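Local coordinates for B-129 (PDB 2WBT), which is a viral protein with two C2H2-type zinc fingers, is essential for virus function and probably binds DNA, at the interface of chains A and B. Coordinates in Å, arbitrary orientation; residue numbers count along the deposited sequence, not the author numbering. Chains: chain A/B, B-129.

Both contacts belong to the two-fold symmetric interface between the two copies of B-129, and their C-alpha centres lie about 16 Å apart. Helix 37-52 of chain A serves both: A:Leu50 points into the helical packing of contact 1, and the next residue, A:Ile51, turns to B:Val24, in the loop after the partner's strand, in contact 2. Contact 1 is a helix-on-helix surface with a tyrosine-serine hydrogen bond; contact 2 adds an antiparallel strand pairing between the chains. The two-fold repeats each contact, which suggests an intertwined dimer, although the structure alone does not prove that this dimer is the biological form.

Contact 1: the interface of chains A and B. Residues chain A 50, 57, 60, 64; chain B 42, 46, 64.
Helix 37-52, the residue A:Leu57 and helix 60-72 of chain A pack against helices 37-52 and 57-72 of chain B, in the helical part of this C2H2 zinc-finger protein, N-terminal to the zinc-binding residues. B:Ile46 sits at the middle. Its CD1 methyl reaches toward A:Leu50, tip to tip, and lies 3.7 Å from CD1 of that leucine. The same methyl also meets the side chains of A:Leu57 and A:Ser60, while its CG2 branch turns to the phenol oxygen OH of A:Tyr64, 3.4 Å away. B:Leu42, one turn earlier on the helix, crosses A:Leu57 obliquely, with B:Leu42 CB 4.0 Å from A:Leu57 CD2. A polar link joins the hydroxyls A:Ser60 OG and B:Tyr64 OH, hydrogen-bonded at 2.7 Å with the direction undecided. OG stands beside the backbone N of A:Ser60 (chi1 -66°) and meets the B:Tyr64 ring at its edge, in the ring plane. The phenol oxygen of A:Tyr64 reaches the same ring's edge, 3.6 Å from B:Tyr64 CE1; the two tyrosine side chains cross at about a right angle and do not stack. The CD2 methyl of A:Leu50 lies above one face of the B:Tyr64 ring, set out at its rim, 3.5 Å from B:Tyr64 CE2.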
# COMPACT_ATOMS: atom_id res chain seq x y z
N LEU A 50 -8.87 -2.65 0.98
CA LEU A 50 -8.71 -4.05 0.58
C LEU A 50 -10.05 -4.70 0.22
O LEU A 50 -10.12 -5.52 -0.70
CB LEU A 50 -8.02 -4.86 1.69
CG LEU A 50 -6.53 -4.57 1.92
CD1 LEU A 50 -6.01 -5.36 3.11
CD2 LEU A 50 -5.70 -4.86 0.68
N LEU A 57 -4.87 -7.61 -2.48
CA LEU A 57 -4.51 -8.76 -1.65
C LEU A 57 -3.45 -9.64 -2.33
O LEU A 57 -2.55 -10.16 -1.67
CB LEU A 57 -5.75 -9.61 -1.33
CG LEU A 57 -6.81 -8.93 -0.46
CD1 LEU A 57 -8.13 -9.69 -0.53
CD2 LEU A 57 -6.33 -8.81 0.98
N SER A 60 -0.05 -7.88 -2.12
CA SER A 60 0.34 -7.53 -0.75
C SER A 60 1.72 -8.05 -0.36
O SER A 60 2.50 -7.35 0.27
CB SER A 60 -0.70 -8.04 0.24
OG SER A 60 -1.94 -7.38 0.07
N TYR A 64 4.69 -5.52 1.18
CA TYR A 64 5.37 -5.69 2.47
C TYR A 64 6.82 -6.15 2.34
O TYR A 64 7.61 -5.97 3.27
CB TYR A 64 4.56 -6.62 3.37
CG TYR A 64 3.35 -5.93 3.94
CD1 TYR A 64 3.49 -4.93 4.90
CD2 TYR A 64 2.07 -6.24 3.50
CE1 TYR A 64 2.39 -4.27 5.42
CE2 TYR A 64 0.96 -5.58 4.02
CZ TYR A 64 1.13 -4.60 4.97
OH TYR A 64 0.03 -3.95 5.49
N LEU B 42 -5.98 -13.60 4.07
CA LEU B 42 -4.98 -12.61 3.64
C LEU B 42 -5.23 -11.25 4.30
O LEU B 42 -4.30 -10.59 4.74
CB LEU B 42 -4.97 -12.44 2.12
CG LEU B 42 -4.08 -13.41 1.33
CD1 LEU B 42 -4.33 -13.25 -0.15
CD2 LEU B 42 -2.61 -13.19 1.66
N ILE B 46 -2.88 -9.49 7.14
CA ILE B 46 -2.34 -8.15 6.92
C ILE B 46 -2.54 -7.25 8.14
O ILE B 46 -1.64 -6.49 8.50
CB ILE B 46 -2.97 -7.48 5.67
CG1 ILE B 46 -2.37 -8.08 4.39
CG2 ILE B 46 -2.74 -5.98 5.67
CD1 ILE B 46 -3.20 -7.82 3.15
N TYR B 64 -1.27 1.20 -0.34
CA TYR B 64 -2.57 0.59 -0.64
C TYR B 64 -3.53 1.58 -1.30
O TYR B 64 -4.33 1.21 -2.15
CB TYR B 64 -3.21 -0.02 0.62
CG TYR B 64 -2.74 -1.42 0.94
CD1 TYR B 64 -2.20 -1.74 2.18
CD2 TYR B 64 -2.82 -2.43 -0.01
CE1 TYR B 64 -1.76 -3.03 2.47
CE2 TYR B 64 -2.39 -3.72 0.26
CZ TYR B 64 -1.86 -4.01 1.50
OH TYR B 64 -1.43 -5.29 1.77

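Contact 2: the interface of chains A and B. Residues chain A 13, 19-20, 51; chain B 22, 24, 29, 32.
A:Ile20, in strand 20-23, lays its side chain against B:Leu29 and B:Tyr32 of helix 26-32, while its backbone pairs with B:Ile22 of strand 19-22; this antiparallel bridge joins two copies of the C2H2 zinc-finger protein. The terminal methyl CD1 of A:Ile20 stands over one face of the B:Tyr32 ring, 3.6 Å from its centroid and offset toward the rim, a CH-pi contact. Beside it, the CG2 branch reaches the hydroxyl end of the ring, 3.8 Å from B:Tyr32 CE1, so both branches of the isoleucine lie along the tyrosine. A first torsion that sets CG opposite the backbone N (chi1 171°) turns the face of the B:Tyr32 ring to A:Ile20. B:Leu29 and A:Ile20 run past each other in opposite directions, and CD1 of the leucine lies 3.4 Å from CG1 of the isoleucine. The other leucine methyl, CD2, points toward A:Gly19 and the backbone oxygen of A:Tyr13, 3.8 Å from A:Tyr13 O. With its CG likewise placed (chi1 -174°), B:Leu29 sends CD1 to the junction of A:Gly19 and A:Ile20 and CD2 to A:Gly19 and the carbonyl of A:Tyr13. Further along, A:Ile51 from helix 37-52 and B:Val24 approach tip to tip, A:Ile51 CD1 to B:Val24 CG2 at 3.7 Å. Backbone hydrogen bonds complete the bridge: B:Ile22 N donates to A:Ile20 O at 2.9 Å, and A:Ile20 N to B:Ile22 O at 3.2 Å.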
# COMPACT_ATOMS: atom_id res chain seq x y z
N TYR A 13 -23.20 -12.65 12.74
CA TYR A 13 -21.88 -12.13 12.36
C TYR A 13 -21.97 -11.37 11.03
O TYR A 13 -21.21 -10.42 10.80
CB TYR A 13 -20.85 -13.27 12.24
CG TYR A 13 -21.04 -14.16 11.04
CD1 TYR A 13 -20.48 -13.83 9.81
CD2 TYR A 13 -21.79 -15.33 11.12
CE1 TYR A 13 -20.66 -14.65 8.69
CE2 TYR A 13 -21.97 -16.15 10.02
CZ TYR A 13 -21.40 -15.80 8.80
OH TYR A 13 -21.58 -16.61 7.71
N GLY A 19 -18.99 -4.61 13.07
CA GLY A 19 -18.34 -4.92 11.80
C GLY A 19 -17.63 -6.26 11.77
O GLY A 19 -18.10 -7.25 12.34
N ILE A 20 -16.48 -6.29 11.10
CA ILE A 20 -15.72 -7.52 10.86
C ILE A 20 -15.03 -8.02 12.12
O ILE A 20 -14.19 -7.32 12.69
CB ILE A 20 -14.64 -7.30 9.77
CG1 ILE A 20 -15.28 -7.12 8.40
CG2 ILE A 20 -13.67 -8.48 9.73
CD1 ILE A 20 -14.31 -6.64 7.34
N ILE A 51 -11.10 -4.33 0.95
CA ILE A 51 -12.46 -4.80 0.64
C ILE A 51 -12.95 -4.32 -0.73
O ILE A 51 -13.57 -5.08 -1.47
CB ILE A 51 -13.47 -4.36 1.74
CG1 ILE A 51 -13.25 -5.18 3.02
CG2 ILE A 51 -14.90 -4.54 1.26
CD1 ILE A 51 -13.97 -4.61 4.22
N ILE B 22 -13.30 -4.72 13.58
CA ILE B 22 -12.90 -3.59 12.73
C ILE B 22 -14.17 -2.94 12.19
O ILE B 22 -14.93 -3.56 11.45
CB ILE B 22 -11.99 -4.05 11.57
CG1 ILE B 22 -10.81 -4.87 12.11
CG2 ILE B 22 -11.48 -2.84 10.79
CD1 ILE B 22 -9.74 -5.17 11.08
N VAL B 24 -16.26 -1.63 10.11
CA VAL B 24 -16.56 -1.46 8.69
C VAL B 24 -18.06 -1.25 8.52
O VAL B 24 -18.84 -1.63 9.40
CB VAL B 24 -16.05 -2.69 7.88
CG1 VAL B 24 -17.15 -3.29 7.02
CG2 VAL B 24 -14.83 -2.32 7.05
N LEU B 29 -19.25 -5.01 5.12
CA LEU B 29 -19.27 -6.24 5.91
C LEU B 29 -19.84 -7.43 5.13
O LEU B 29 -19.30 -8.53 5.20
CB LEU B 29 -20.06 -6.04 7.21
CG LEU B 29 -20.06 -7.20 8.20
CD1 LEU B 29 -18.65 -7.50 8.69
CD2 LEU B 29 -20.98 -6.90 9.37
N TYR B 32 -17.39 -8.07 2.44
CA TYR B 32 -16.27 -8.82 3.03
C TYR B 32 -16.52 -10.32 3.03
O TYR B 32 -15.67 -11.10 2.60
CB TYR B 32 -16.01 -8.34 4.47
CG TYR B 32 -15.01 -9.20 5.22
CD1 TYR B 32 -15.44 -10.12 6.18
CD2 TYR B 32 -13.65 -9.09 4.97
CE1 TYR B 32 -14.52 -10.91 6.87
CE2 TYR B 32 -12.73 -9.87 5.65
CZ TYR B 32 -13.17 -10.78 6.60
OH TYR B 32 -12.26 -11.55 7.28